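Local coordinates for ferric iron-binding protein HitA (Pseudomonas aeruginosa PAO1, PDB 6IWF) that binds ferric iron, probably for delivery to an uptake system, and takes part in gallium internalization, at residues S70-L82 / V231-V245. Residues are numbered along the deposited sequence; the frame is centred on the assembly and turned at random.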
loop_
_atom_site.group_PDB
_atom_site.type_symbol
_atom_site.label_atom_id
_atom_site.label_comp_id
_atom_site.label_asym_id
_atom_site.label_seq_id
_atom_site.Cartn_x
_atom_site.Cartn_y
_atom_site.Cartn_z
ATOM N N SER A 70 11.680 10.482 10.036
ATOM C CA SER A 70 12.514 10.384 11.232
ATOM C C SER A 70 13.913 10.925 10.987
ATOM O O SER A 70 14.523 11.492 11.900
ATOM C CB SER A 70 12.599 8.932 11.705
ATOM O OG SER A 70 11.342 8.454 12.136
ATOM N N ALA A 71 14.445 10.746 9.775
ATOM C CA ALA A 71 15.768 11.250 9.435
ATOM C C ALA A 71 15.780 12.744 9.159
ATOM O O ALA A 71 16.860 13.309 8.948
ATOM C CB ALA A 71 16.321 10.511 8.218
ATOM N N GLY A 72 14.617 13.394 9.137
ATOM C CA GLY A 72 14.584 14.816 8.867
ATOM C C GLY A 72 14.692 15.173 7.405
ATOM O O GLY A 72 14.985 16.328 7.079
ATOM N N LEU A 73 14.450 14.220 6.507
ATOM C CA LEU A 73 14.652 14.454 5.086
ATOM C C LEU A 73 13.429 15.041 4.389
ATOM O O LEU A 73 13.537 15.450 3.223
ATOM C CB LEU A 73 15.063 13.146 4.398
ATOM C CG LEU A 73 16.536 12.798 4.636
ATOM C CD1 LEU A 73 16.821 11.334 4.383
ATOM C CD2 LEU A 73 17.401 13.686 3.756
ATOM N N LEU A 74 12.288 15.109 5.066
ATOM C CA LEU A 74 11.036 15.535 4.454
ATOM C C LEU A 74 10.627 16.920 4.944
ATOM O O LEU A 74 10.704 17.220 6.145
ATOM C CB LEU A 74 9.928 14.525 4.765
ATOM C CG LEU A 74 10.253 13.081 4.377
ATOM C CD1 LEU A 74 9.026 12.166 4.660
ATOM C CD2 LEU A 74 10.673 12.958 2.916
ATOM N N ALA A 75 10.171 17.754 4.009
ATOM C CA ALA A 75 9.729 19.107 4.330
ATOM C C ALA A 75 8.347 19.086 4.970
ATOM O O ALA A 75 7.480 18.304 4.578
ATOM C CB ALA A 75 9.695 19.963 3.061
ATOM N N LYS A 76 8.134 19.969 5.947
ATOM C CA LYS A 76 6.789 20.139 6.486
ATOM C C LYS A 76 5.845 20.575 5.365
ATOM O O LYS A 76 6.183 21.424 4.537
ATOM C CB LYS A 76 6.813 21.161 7.635
ATOM C CG LYS A 76 5.556 22.030 7.789
ATOM C CD LYS A 76 4.333 21.267 8.306
ATOM C CE LYS A 76 3.340 22.225 8.975
ATOM N NZ LYS A 76 2.370 22.843 8.019
ATOM N N LEU A 77 4.669 19.957 5.313
ATOM C CA LEU A 77 3.689 20.284 4.286
ATOM C C LEU A 77 2.872 21.513 4.678
ATOM O O LEU A 77 2.617 21.767 5.858
ATOM C CB LEU A 77 2.751 19.102 4.049
ATOM C CG LEU A 77 3.388 17.890 3.368
ATOM C CD1 LEU A 77 2.444 16.689 3.471
ATOM C CD2 LEU A 77 3.724 18.199 1.913
ATOM N N GLU A 78 2.438 22.264 3.671
ATOM C CA GLU A 78 1.630 23.446 3.940
ATOM C C GLU A 78 0.352 23.059 4.685
ATOM O O GLU A 78 -0.259 22.023 4.389
ATOM C CB GLU A 78 1.304 24.170 2.634
ATOM C CG GLU A 78 2.511 24.914 2.079
ATOM C CD GLU A 78 2.256 25.547 0.729
ATOM O OE1 GLU A 78 3.036 26.439 0.338
ATOM O OE2 GLU A 78 1.278 25.161 0.056
ATOM N N PRO A 79 -0.064 23.850 5.678
ATOM C CA PRO A 79 -1.276 23.503 6.435
ATOM C C PRO A 79 -2.506 23.335 5.566
ATOM O O PRO A 79 -3.366 22.501 5.886
ATOM C CB PRO A 79 -1.427 24.682 7.412
ATOM C CG PRO A 79 -0.567 25.780 6.847
ATOM C CD PRO A 79 0.563 25.091 6.167
ATOM N N GLU A 80 -2.617 24.094 4.471
ATOM C CA GLU A 80 -3.720 23.886 3.538
ATOM C C GLU A 80 -3.718 22.463 2.991
ATOM O O GLU A 80 -4.780 21.855 2.810
ATOM C CB GLU A 80 -3.641 24.888 2.387
ATOM C CG GLU A 80 -3.822 26.335 2.803
ATOM C CD GLU A 80 -2.510 27.027 3.168
ATOM O OE1 GLU A 80 -2.501 28.278 3.204
ATOM O OE2 GLU A 80 -1.494 26.339 3.428
ATOM N N THR A 81 -2.530 21.915 2.721
ATOM C CA THR A 81 -2.443 20.530 2.260
ATOM C C THR A 81 -2.849 19.552 3.356
ATOM O O THR A 81 -3.620 18.612 3.106
ATOM C CB THR A 81 -1.022 20.237 1.776
ATOM O OG1 THR A 81 -0.699 21.157 0.732
ATOM C CG2 THR A 81 -0.925 18.810 1.231
ATOM N N LEU A 82 -2.339 19.752 4.578
ATOM C CA LEU A 82 -2.670 18.839 5.672
ATOM C C LEU A 82 -4.163 18.838 5.968
ATOM O O LEU A 82 -4.714 17.815 6.397
ATOM C CB LEU A 82 -1.886 19.211 6.925
ATOM C CG LEU A 82 -0.381 18.976 6.795
ATOM C CD1 LEU A 82 0.368 19.730 7.850
ATOM C CD2 LEU A 82 -0.060 17.473 6.860
ATOM N N VAL A 231 7.292 16.027 0.170
ATOM C CA VAL A 231 8.249 16.942 -0.450
ATOM C C VAL A 231 9.608 16.758 0.219
ATOM O O VAL A 231 9.697 16.729 1.448
ATOM C CB VAL A 231 7.770 18.393 -0.295
ATOM C CG1 VAL A 231 8.843 19.378 -0.802
ATOM C CG2 VAL A 231 6.441 18.582 -1.023
ATOM N N LEU A 232 10.673 16.676 -0.577
ATOM C CA LEU A 232 12.006 16.520 -0.004
ATOM C C LEU A 232 12.504 17.861 0.524
ATOM O O LEU A 232 12.344 18.897 -0.128
ATOM C CB LEU A 232 12.988 15.966 -1.039
ATOM C CG LEU A 232 12.969 14.461 -1.309
ATOM C CD1 LEU A 232 13.144 13.683 -0.003
ATOM C CD2 LEU A 232 11.706 14.012 -2.049
ATOM N N LYS A 233 13.095 17.841 1.723
ATOM C CA LYS A 233 13.626 19.071 2.301
ATOM C C LYS A 233 14.693 19.687 1.409
ATOM O O LYS A 233 14.836 20.917 1.361
ATOM C CB LYS A 233 14.196 18.779 3.691
ATOM C CG LYS A 233 14.154 19.948 4.646
ATOM C CD LYS A 233 13.886 19.468 6.064
ATOM C CE LYS A 233 14.712 20.227 7.081
ATOM N NZ LYS A 233 14.314 19.832 8.462
ATOM N N SER A 234 15.429 18.847 0.682
ATOM C CA SER A 234 16.509 19.266 -0.199
ATOM C C SER A 234 16.027 19.871 -1.513
ATOM O O SER A 234 16.855 20.379 -2.276
ATOM C CB SER A 234 17.414 18.066 -0.502
ATOM O OG SER A 234 16.731 17.088 -1.280
ATOM N N SER A 235 14.724 19.832 -1.803
ATOM C CA SER A 235 14.244 20.256 -3.112
ATOM C C SER A 235 14.578 21.722 -3.358
ATOM O O SER A 235 14.406 22.571 -2.478
ATOM C CB SER A 235 12.733 20.026 -3.221
ATOM O OG SER A 235 12.176 20.725 -4.326
ATOM N N LYS A 236 15.091 22.012 -4.547
ATOM C CA LYS A 236 15.335 23.395 -4.932
ATOM C C LYS A 236 14.117 24.033 -5.584
ATOM O O LYS A 236 14.185 25.191 -6.020
ATOM C CB LYS A 236 16.554 23.471 -5.860
ATOM C CG LYS A 236 17.892 23.245 -5.133
ATOM C CD LYS A 236 17.895 23.855 -3.722
ATOM C CE LYS A 236 19.218 23.606 -2.988
ATOM N NZ LYS A 236 19.186 22.386 -2.114
ATOM N N HIS A 237 12.994 23.318 -5.629
ATOM C CA HIS A 237 11.727 23.853 -6.122
ATOM C C HIS A 237 10.656 23.711 -5.044
ATOM O O HIS A 237 9.623 23.065 -5.264
ATOM C CB HIS A 237 11.315 23.130 -7.403
ATOM C CG HIS A 237 12.400 23.052 -8.424
ATOM N ND1 HIS A 237 12.910 24.171 -9.053
ATOM C CD2 HIS A 237 13.088 21.994 -8.916
ATOM C CE1 HIS A 237 13.859 23.803 -9.896
ATOM N NE2 HIS A 237 13.985 22.489 -9.835
ATOM N N PRO A 238 10.872 24.297 -3.857
ATOM C CA PRO A 238 9.943 24.025 -2.747
ATOM C C PRO A 238 8.510 24.437 -3.034
ATOM O O PRO A 238 7.588 23.669 -2.734
ATOM C CB PRO A 238 10.546 24.819 -1.573
ATOM C CG PRO A 238 11.384 25.881 -2.212
ATOM C CD PRO A 238 11.927 25.256 -3.469
ATOM N N ARG A 239 8.286 25.620 -3.623
ATOM C CA ARG A 239 6.913 26.043 -3.893
ATOM C C ARG A 239 6.221 25.084 -4.850
ATOM O O ARG A 239 5.067 24.697 -4.627
ATOM C CB ARG A 239 6.893 27.464 -4.466
ATOM C CG ARG A 239 5.498 27.998 -4.745
ATOM C CD ARG A 239 5.576 29.374 -5.408
ATOM N NE ARG A 239 4.256 29.926 -5.697
ATOM C CZ ARG A 239 3.677 29.894 -6.896
ATOM N NH1 ARG A 239 4.298 29.336 -7.925
ATOM N NH2 ARG A 239 2.471 30.425 -7.062
ATOM N N GLU A 240 6.923 24.670 -5.901
ATOM C CA GLU A 240 6.332 23.814 -6.924
ATOM C C GLU A 240 6.095 22.406 -6.396
ATOM O O GLU A 240 5.083 21.766 -6.722
ATOM C CB GLU A 240 7.250 23.787 -8.140
ATOM C CG GLU A 240 7.496 25.168 -8.764
ATOM C CD GLU A 240 8.727 25.913 -8.222
ATOM O OE1 GLU A 240 9.078 25.778 -7.023
ATOM O OE2 GLU A 240 9.345 26.668 -9.016
ATOM N N ALA A 241 7.019 21.912 -5.571
ATOM C CA ALA A 241 6.838 20.591 -4.973
ATOM C C ALA A 241 5.634 20.568 -4.042
ATOM O O ALA A 241 4.845 19.614 -4.058
ATOM C CB ALA A 241 8.110 20.188 -4.226
ATOM N N GLN A 242 5.479 21.605 -3.210
ATOM C CA GLN A 242 4.294 21.692 -2.364
ATOM C C GLN A 242 3.031 21.747 -3.210
ATOM O O GLN A 242 2.012 21.140 -2.863
ATOM C CB GLN A 242 4.368 22.915 -1.453
ATOM C CG GLN A 242 5.516 22.876 -0.453
ATOM C CD GLN A 242 5.172 22.132 0.832
ATOM O OE1 GLN A 242 4.007 21.827 1.115
ATOM N NE2 GLN A 242 6.193 21.851 1.624
ATOM N N GLN A 243 3.083 22.474 -4.323
ATOM C CA GLN A 243 1.938 22.526 -5.228
ATOM C C GLN A 243 1.595 21.141 -5.760
ATOM O O GLN A 243 0.413 20.789 -5.895
ATOM C CB GLN A 243 2.261 23.475 -6.380
ATOM C CG GLN A 243 1.136 23.765 -7.317
ATOM C CD GLN A 243 1.527 24.846 -8.302
ATOM O OE1 GLN A 243 2.470 25.600 -8.059
ATOM N NE2 GLN A 243 0.816 24.917 -9.426
ATOM N N PHE A 244 2.619 20.353 -6.090
ATOM C CA PHE A 244 2.386 19.020 -6.631
ATOM C C PHE A 244 1.678 18.122 -5.619
ATOM O O PHE A 244 0.705 17.439 -5.960
ATOM C CB PHE A 244 3.706 18.394 -7.076
ATOM C CG PHE A 244 3.533 17.073 -7.743
ATOM C CD1 PHE A 244 3.490 15.892 -6.996
ATOM C CD2 PHE A 244 3.363 16.998 -9.119
ATOM C CE1 PHE A 244 3.298 14.665 -7.620
ATOM C CE2 PHE A 244 3.177 15.775 -9.745
ATOM C CZ PHE A 244 3.153 14.608 -8.996
ATOM N N VAL A 245 2.165 18.089 -4.375
ATOM C CA VAL A 245 1.548 17.209 -3.382
ATOM C C VAL A 245 0.124 17.667 -3.086
ATOM O O VAL A 245 -0.794 16.848 -2.967
ATOM C CB VAL A 245 2.398 17.126 -2.100
ATOM C CG1 VAL A 245 1.651 16.345 -1.036
ATOM C CG2 VAL A 245 3.707 16.419 -2.397
HETATM O O HOH W 1 15.834 16.197 1.796
HETATM O O HOH W 2 6.578 16.545 2.856
HETATM O O HOH W 3 2.984 25.988 -2.962
HETATM O O HOH W 4 1.759 20.662 -0.185
#
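A single beta bridge between L74 and L232, with the bond pattern of a non-hydrogen-bonded antiparallel pair, joins the 70-82 connection to the end of strand 224-231 in this periplasmic binding protein fold; beside it, the Q242 side chain of helix 238-248 bonds to the backbone of K76 and E78. Two backbone bonds make the bridge: K233 N gives to L73 O (2.9 Å), and A75 N to V231 O (2.8 Å). In the amide, Q242 NE2 donates to K76 O at 2.9 Å, tilted from the carbonyl plane, while Q242 OE1 accepts from E78 N at 3.0 Å, with that donor 36° above the amide carbonyl plane. The bend at chi2 (-86°) turns the amide across the chain so that both ends find backbone partners. A water bonded to T81 OG1 and Q242 O gives Q242 OE1 a second donor, at 2.8 Å. L77 CD2 also touches Q242 OE1 (3.7 Å) and rests against both V231 CG2 and V245 CG1; I97 of the central sheet extends this apolar patch. The E78 side chain, extended beyond CG, lies along Q242: E78 CG is 3.6 Å from Q242 OE1, E78 CD is 4.0 Å from Q242 CB, and the carboxylate plane is 28° from the amide. With Q242 OE1 receiving two donors and Q242 NE2 donating to K76 O, the flip of the amide is fixed by the donor-acceptor pattern, and one side chain ties an irregular loop to a helix.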